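Local coordinates for OmpA family protein (Klebsiella pneumoniae subsp. pneumoniae, PDB 7RJJ), which probably binds cell-wall peptidoglycan through its OmpA-like domain, the part in this chain, which holds a D-alanine in its pocket, at residues Ile7-Met12 with Met35-Arg40; Trp20-Lys23 with Arg29-Ser32; Glu69-Trp74 with Val112-Val117. All coordinates share one frame; numbering follows the deposited sequence. Where two conformers were deposited one is given.

Contact 1 (Ile7-Met12 with Met35-Arg40)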
# COMPACT_ATOMS: atom_id res chain seq x y z
N ILE A 7 2.37 8.84 -11.05
CA ILE A 7 3.08 9.42 -9.87
C ILE A 7 3.23 8.29 -8.84
O ILE A 7 2.22 7.72 -8.46
CB ILE A 7 2.32 10.63 -9.29
CG1 ILE A 7 2.08 11.71 -10.34
CG2 ILE A 7 3.01 11.17 -8.05
CD1 ILE A 7 3.34 12.23 -10.99
N ARG A 8 4.46 7.98 -8.43
CA ARG A 8 4.66 6.92 -7.42
C ARG A 8 4.86 7.59 -6.06
O ARG A 8 5.73 8.47 -5.97
CB ARG A 8 5.82 6.01 -7.83
CG ARG A 8 5.48 5.20 -9.07
CD ARG A 8 6.61 4.42 -9.71
NE ARG A 8 6.05 3.71 -10.86
CZ ARG A 8 5.80 4.25 -12.05
NH1 ARG A 8 5.28 3.49 -13.01
NH2 ARG A 8 6.05 5.53 -12.28
N LEU A 9 4.04 7.23 -5.07
CA LEU A 9 4.21 7.83 -3.73
C LEU A 9 5.29 7.04 -3.00
O LEU A 9 5.64 5.98 -3.49
CB LEU A 9 2.87 7.80 -2.98
CG LEU A 9 1.71 8.45 -3.73
CD1 LEU A 9 0.49 8.56 -2.83
CD2 LEU A 9 2.10 9.82 -4.27
N ASP A 10 5.83 7.58 -1.91
CA ASP A 10 6.88 6.82 -1.17
C ASP A 10 6.26 5.56 -0.57
O ASP A 10 5.08 5.61 -0.18
CB ASP A 10 7.55 7.68 -0.10
CG ASP A 10 8.45 8.77 -0.66
OD1 ASP A 10 8.01 9.48 -1.58
OD2 ASP A 10 9.60 8.84 -0.22
N SER A 11 7.04 4.47 -0.49
CA SER A 11 6.61 3.19 0.12
C SER A 11 6.24 3.42 1.58
O SER A 11 6.81 4.30 2.23
CB SER A 11 7.72 2.17 0.03
OG SER A 11 7.26 0.90 0.47
N MSE A 12 5.32 2.60 2.11
CA MSE A 12 4.87 2.70 3.49
C MSE A 12 4.94 1.33 4.17
O MSE A 12 4.08 0.48 3.93
CB MSE A 12 3.44 3.25 3.55
CG MSE A 12 3.30 4.73 3.22
SE MSE A 12 1.43 5.34 3.36
CE MSE A 12 0.56 4.11 2.12
N MSE A 35 -2.26 13.46 1.46
CA MSE A 35 -2.06 14.80 0.93
C MSE A 35 -1.67 14.71 -0.55
O MSE A 35 -2.21 15.45 -1.39
CB MSE A 35 -1.06 15.57 1.79
CG MSE A 35 -1.72 16.44 2.83
SE MSE A 35 -0.55 16.93 4.31
CE MSE A 35 0.97 15.71 4.56
N ASP A 36 -0.78 13.76 -0.88
CA ASP A 36 -0.37 13.56 -2.26
C ASP A 36 -1.58 13.16 -3.11
O ASP A 36 -1.68 13.63 -4.26
CB ASP A 36 0.74 12.51 -2.38
CG ASP A 36 2.08 12.92 -1.77
OD1 ASP A 36 2.33 14.12 -1.68
OD2 ASP A 36 2.85 12.03 -1.39
N ILE A 37 -2.47 12.33 -2.56
CA ILE A 37 -3.73 11.90 -3.26
C ILE A 37 -4.65 13.11 -3.45
O ILE A 37 -5.20 13.27 -4.57
CB ILE A 37 -4.43 10.75 -2.49
CG1 ILE A 37 -3.67 9.44 -2.68
CG2 ILE A 37 -5.89 10.63 -2.90
CD1 ILE A 37 -4.00 8.35 -1.69
N LYS A 38 -4.77 13.96 -2.42
CA LYS A 38 -5.70 15.12 -2.46
C LYS A 38 -5.23 16.12 -3.52
O LYS A 38 -6.10 16.80 -4.07
CB LYS A 38 -5.81 15.77 -1.07
CG LYS A 38 -6.51 14.90 -0.03
CD LYS A 38 -7.98 14.71 -0.29
CE LYS A 38 -8.62 13.72 0.65
NZ LYS A 38 -10.10 13.75 0.53
N ALA A 39 -3.94 16.16 -3.82
CA ALA A 39 -3.41 17.12 -4.82
C ALA A 39 -3.73 16.64 -6.24
O ALA A 39 -3.53 17.44 -7.17
CB ALA A 39 -1.93 17.31 -4.62
N ARG A 40 -4.21 15.40 -6.41
CA ARG A 40 -4.49 14.90 -7.78
C ARG A 40 -5.89 14.30 -7.82
O ARG A 40 -6.06 13.10 -8.02
CB ARG A 40 -3.38 13.95 -8.22
CG ARG A 40 -2.01 14.35 -7.70
CD ARG A 40 -0.83 14.13 -8.62
NE ARG A 40 -0.88 15.12 -9.69
CZ ARG A 40 0.17 15.55 -10.40
NH1 ARG A 40 0.00 16.45 -11.35
NH2 ARG A 40 1.39 15.09 -10.14
O HOH W 1 5.30 10.41 -1.83
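With CG placed opposite its carbonyl carbon (chi1 -54°), L9 sends its two methyls toward helix 27-38, where D36, turned by a similar first torsion, comes down past it in the opposite sense. The leucine therefore meets the acid mostly through carbon: CD2 lies 3.6 Å from D36 CB and 3.7 Å from D36 OD2, while the second methyl, CD1, approaches I37 CG1 more loosely at 4.3 Å. The carboxylate itself is tied to the first segment by a water, which takes the N-H of D10 (N to water 2.9 Å) and donates to D36 OD2 at 3.0 Å. One solvent molecule thus satisfies a loop amide and holds the acid beside an apolar neighbour. Further along, the R40 chain bends at chi2 (-143°) and again at chi3 (73°), which brings its guanidinium to I7. NH2 is 3.5 Å from I7 CG1 and 3.6 Å from I7 CD1, the two side chains crossing at about a right angle in a contact of alkyl group with guanidinium. The contact joins helix 27-38 and the turn that follows it to edge strand 7-8 and the loop leading from it. That strand hydrogen-bonds through I7 to L116 of strand 112-117, and L9 just beyond it bonds likewise to I114, while I7 also touches W43 and I37 touches I45, both of strand 43-49.

Contact 2 (Trp20-Lys23 with Arg29-Ser32)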
# COMPACT_ATOMS: atom_id res chain seq x y z
N TRP A 20 -2.31 -7.38 8.81
CA TRP A 20 -2.72 -6.47 7.71
C TRP A 20 -3.30 -5.20 8.32
O TRP A 20 -3.60 -4.27 7.56
CB TRP A 20 -3.70 -7.17 6.75
CG TRP A 20 -4.96 -7.68 7.39
CD1 TRP A 20 -6.14 -7.01 7.56
CD2 TRP A 20 -5.17 -9.00 7.92
NE1 TRP A 20 -7.06 -7.80 8.19
CE2 TRP A 20 -6.50 -9.04 8.41
CE3 TRP A 20 -4.37 -10.14 8.04
CZ2 TRP A 20 -7.04 -10.18 9.00
CZ3 TRP A 20 -4.90 -11.26 8.63
CH2 TRP A 20 -6.22 -11.28 9.11
N VAL A 21 -3.45 -5.17 9.65
CA VAL A 21 -3.94 -3.94 10.35
C VAL A 21 -2.80 -2.92 10.33
O VAL A 21 -1.62 -3.34 10.32
CB VAL A 21 -4.39 -4.23 11.79
CG1 VAL A 21 -5.69 -5.03 11.82
CG2 VAL A 21 -3.30 -4.90 12.60
N LEU A 22 -3.15 -1.63 10.27
CA LEU A 22 -2.11 -0.56 10.23
C LEU A 22 -1.48 -0.45 11.63
O LEU A 22 -2.17 0.02 12.54
CB LEU A 22 -2.79 0.72 9.75
CG LEU A 22 -3.32 0.63 8.32
CD1 LEU A 22 -4.27 1.77 8.00
CD2 LEU A 22 -2.18 0.58 7.32
N LYS A 23 -0.22 -0.89 11.76
CA LYS A 23 0.49 -0.94 13.07
C LYS A 23 0.53 0.44 13.73
O LYS A 23 0.41 1.48 13.06
CB LYS A 23 1.93 -1.44 12.91
CG LYS A 23 2.91 -0.44 12.29
CD LYS A 23 4.35 -0.92 12.22
CE LYS A 23 5.26 0.13 11.60
NZ LYS A 23 6.67 -0.31 11.53
N ARG A 29 2.79 8.74 8.07
CA ARG A 29 3.06 8.23 6.69
C ARG A 29 1.76 8.14 5.89
O ARG A 29 1.78 8.42 4.65
CB ARG A 29 3.78 6.88 6.75
CG ARG A 29 5.27 6.98 7.03
CD ARG A 29 5.90 5.65 7.38
NE ARG A 29 5.47 5.17 8.69
CZ ARG A 29 5.94 4.09 9.31
NH1 ARG A 29 6.88 3.35 8.74
NH2 ARG A 29 5.48 3.76 10.50
N LEU A 30 0.66 7.78 6.56
CA LEU A 30 -0.65 7.71 5.87
C LEU A 30 -1.10 9.11 5.45
O LEU A 30 -1.53 9.29 4.28
CB LEU A 30 -1.67 7.07 6.80
CG LEU A 30 -1.48 5.57 7.05
CD1 LEU A 30 -2.34 5.11 8.22
CD2 LEU A 30 -1.79 4.78 5.79
N VAL A 31 -1.04 10.06 6.40
CA VAL A 31 -1.48 11.45 6.10
C VAL A 31 -0.64 11.97 4.92
O VAL A 31 -1.23 12.64 4.02
CB VAL A 31 -1.41 12.35 7.35
CG1 VAL A 31 -1.55 13.83 7.00
CG2 VAL A 31 -2.46 11.95 8.39
N SER A 32 0.67 11.63 4.91
CA SER A 32 1.56 12.13 3.83
C SER A 32 1.07 11.64 2.45
O SER A 32 1.03 12.46 1.49
CB SER A 32 2.99 11.73 4.08
OG SER A 32 3.81 12.19 3.03
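NH2 of R29 is hydrogen-bonded to the backbone O of G25, four residues back, just ahead of helix 27-38, and the same nitrogen meets K23 across the contact, 3.8 Å from its CE. The guanidinium and the lysine chain meet obliquely there, and methylene carbon rather than the ammonium makes the closest approach. K23 NZ still stands 4.4 Å from R29 NH2, so two like charges are neighbours and the carbonyl of G25 probably eases the strain on the arginine side. K23 gets there on a straight chain, its CG lying between the backbone N and the carbonyl carbon (chi1 74°). K23 belongs to the loop that leads from strand 7-8 into helix 27-38, the first long helix of the OmpA-like domain, on whose sheet helices 27-38 and 57-77 pack. The apolar half of the contact lies beside the charged one: L22 CD1 touches L30 CD1 at 3.9 Å, a meeting of single methyls from side chains that lie aslant to each other. Both leucines also rest on W74 of helix 57-77, and L22 reaches V71 there, while L14 covers them from the loop. Further back in the same loop, the carbonyl O of W20 accepts a hydrogen bond from S70 OG of that helix.

Contact 3 (Glu69-Trp74 with Val112-Val117)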
# COMPACT_ATOMS: atom_id res chain seq x y z
N GLU A 69 -5.90 -3.42 0.98
CA GLU A 69 -7.30 -3.09 1.38
C GLU A 69 -7.31 -2.26 2.67
O GLU A 69 -8.18 -1.38 2.77
CB GLU A 69 -8.13 -4.36 1.52
CG GLU A 69 -8.37 -5.04 0.18
CD GLU A 69 -9.03 -6.41 0.29
OE1 GLU A 69 -9.13 -6.93 1.42
OE2 GLU A 69 -9.42 -6.95 -0.76
N SER A 70 -6.42 -2.54 3.63
CA SER A 70 -6.38 -1.75 4.90
C SER A 70 -6.06 -0.28 4.59
O SER A 70 -6.69 0.60 5.19
CB SER A 70 -5.39 -2.32 5.89
OG SER A 70 -5.81 -3.58 6.39
N VAL A 71 -5.07 -0.05 3.71
CA VAL A 71 -4.68 1.34 3.30
C VAL A 71 -5.82 1.96 2.50
O VAL A 71 -6.18 3.11 2.81
CB VAL A 71 -3.34 1.32 2.54
CG1 VAL A 71 -3.01 2.67 1.92
CG2 VAL A 71 -2.20 0.88 3.45
N ARG A 72 -6.41 1.22 1.56
CA ARG A 72 -7.57 1.77 0.80
C ARG A 72 -8.64 2.21 1.81
O ARG A 72 -9.07 3.38 1.75
CB ARG A 72 -8.17 0.73 -0.16
CG ARG A 72 -9.47 1.16 -0.81
CD ARG A 72 -10.23 -0.02 -1.39
NE ARG A 72 -10.66 -0.90 -0.31
CZ ARG A 72 -10.98 -2.18 -0.45
NH1 ARG A 72 -10.89 -2.77 -1.63
NH2 ARG A 72 -11.33 -2.89 0.61
N ASP A 73 -8.99 1.32 2.73
CA ASP A 73 -10.05 1.59 3.74
C ASP A 73 -9.72 2.85 4.55
O ASP A 73 -10.63 3.65 4.81
CB ASP A 73 -10.26 0.41 4.69
CG ASP A 73 -10.86 -0.84 4.07
OD1 ASP A 73 -11.15 -0.83 2.86
OD2 ASP A 73 -11.04 -1.82 4.83
N TRP A 74 -8.45 3.01 4.93
CA TRP A 74 -8.08 4.22 5.72
C TRP A 74 -8.27 5.47 4.88
O TRP A 74 -8.89 6.44 5.32
CB TRP A 74 -6.64 4.10 6.24
CG TRP A 74 -6.26 5.17 7.21
CD1 TRP A 74 -6.29 5.09 8.58
CD2 TRP A 74 -5.78 6.50 6.91
NE1 TRP A 74 -5.85 6.25 9.14
CE2 TRP A 74 -5.55 7.14 8.14
CE3 TRP A 74 -5.54 7.20 5.72
CZ2 TRP A 74 -5.08 8.46 8.21
CZ3 TRP A 74 -5.07 8.50 5.80
CH2 TRP A 74 -4.85 9.11 7.03
N VAL A 112 3.01 -1.17 1.67
CA VAL A 112 2.06 -0.82 0.58
C VAL A 112 2.70 0.31 -0.24
O VAL A 112 3.36 1.19 0.36
CB VAL A 112 0.68 -0.44 1.13
CG1 VAL A 112 -0.10 0.43 0.15
CG2 VAL A 112 -0.11 -1.67 1.55
N GLU A 113 2.56 0.23 -1.56
CA GLU A 113 3.05 1.22 -2.55
C GLU A 113 1.81 1.81 -3.23
O GLU A 113 0.87 1.03 -3.50
CB GLU A 113 3.93 0.54 -3.60
CG GLU A 113 5.16 -0.17 -3.06
CD GLU A 113 6.32 0.72 -2.64
OE1 GLU A 113 6.19 1.97 -2.74
OE2 GLU A 113 7.37 0.15 -2.24
N ILE A 114 1.79 3.12 -3.46
CA ILE A 114 0.64 3.78 -4.14
C ILE A 114 1.15 4.45 -5.42
O ILE A 114 2.21 5.12 -5.38
CB ILE A 114 -0.08 4.77 -3.20
CG1 ILE A 114 -0.68 4.06 -1.99
CG2 ILE A 114 -1.14 5.57 -3.96
CD1 ILE A 114 -1.26 4.98 -0.94
N SER A 115 0.46 4.20 -6.53
CA SER A 115 0.79 4.85 -7.82
C SER A 115 -0.46 5.61 -8.28
O SER A 115 -1.56 5.02 -8.19
CB SER A 115 1.22 3.86 -8.85
OG SER A 115 2.38 3.17 -8.44
N LEU A 116 -0.31 6.87 -8.70
CA LEU A 116 -1.48 7.65 -9.19
C LEU A 116 -1.44 7.62 -10.73
O LEU A 116 -0.42 8.00 -11.32
CB LEU A 116 -1.43 9.06 -8.60
CG LEU A 116 -1.22 9.12 -7.09
CD1 LEU A 116 -1.14 10.56 -6.60
CD2 LEU A 116 -2.31 8.37 -6.35
N VAL A 117 -2.52 7.12 -11.34
CA VAL A 117 -2.56 6.90 -12.81
C VAL A 117 -3.58 7.85 -13.41
O VAL A 117 -4.77 7.77 -13.12
CB VAL A 117 -2.87 5.43 -13.12
CG1 VAL A 117 -2.87 5.16 -14.61
CG2 VAL A 117 -1.91 4.49 -12.39
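V71 sets its CG2 methyl against V112, 3.8 Å from CG2 and 3.9 Å from both CB and CG1, the two valines reaching toward each other tip to tip. Its other methyl, CG1, lies anti to the backbone N (chi1 171°) and faces I114, whose extended side chain brings CD1 to 4.1 Å; V112 CG1 stands at the same distance from it. One helix residue thus spans two residues of the strand that point to the same face of the sheet, and the contact consists wholly of buried carbon. On a different side of the helix, R72 holds D73 with two nitrogens on a single oxygen: NE and NH2 reach D73 OD1 at 3.2 and 3.1 Å, the oxygen lying in the guanidinium plane. Around the core, V112 also touches V47 and I114 touches I45, both of strand 43-49. The V112 side chain is about 11 Å from the bound D-alanine, whose pocket includes N60, L63 and R67 from the same helix as V71. Such a helix, laid over the sheet as the connection between parallel neighbours 43-49 and 86-90, is the beta-alpha-beta crossover of the OmpA C-terminal-like, peptidoglycan-binding fold.

Overall arrangement
From the N terminus, contact 1 closes the first loop, bringing residues 35-40, on helix 27-38 and just beyond its helical residues, back to strand 7-8 and the residues after it. Contact 2 is nested within that loop, folding residues 20-23 onto the same helix; the two meet where selenomethionine M12 lies against the backbone of R29 and L30. Contact 3 opens only after both have closed, and ties helix 57-77 to the last strand, 112-117, which is the sheet neighbour of 7-8. It adjoins contact 1 through the strand pairing and contact 2 through W74 and V71. Contacts 1 and 3 tie helices 27-38 and 57-77 to the sheet and its edge, while contact 2 ties the loop before helix 27-38 to that helix.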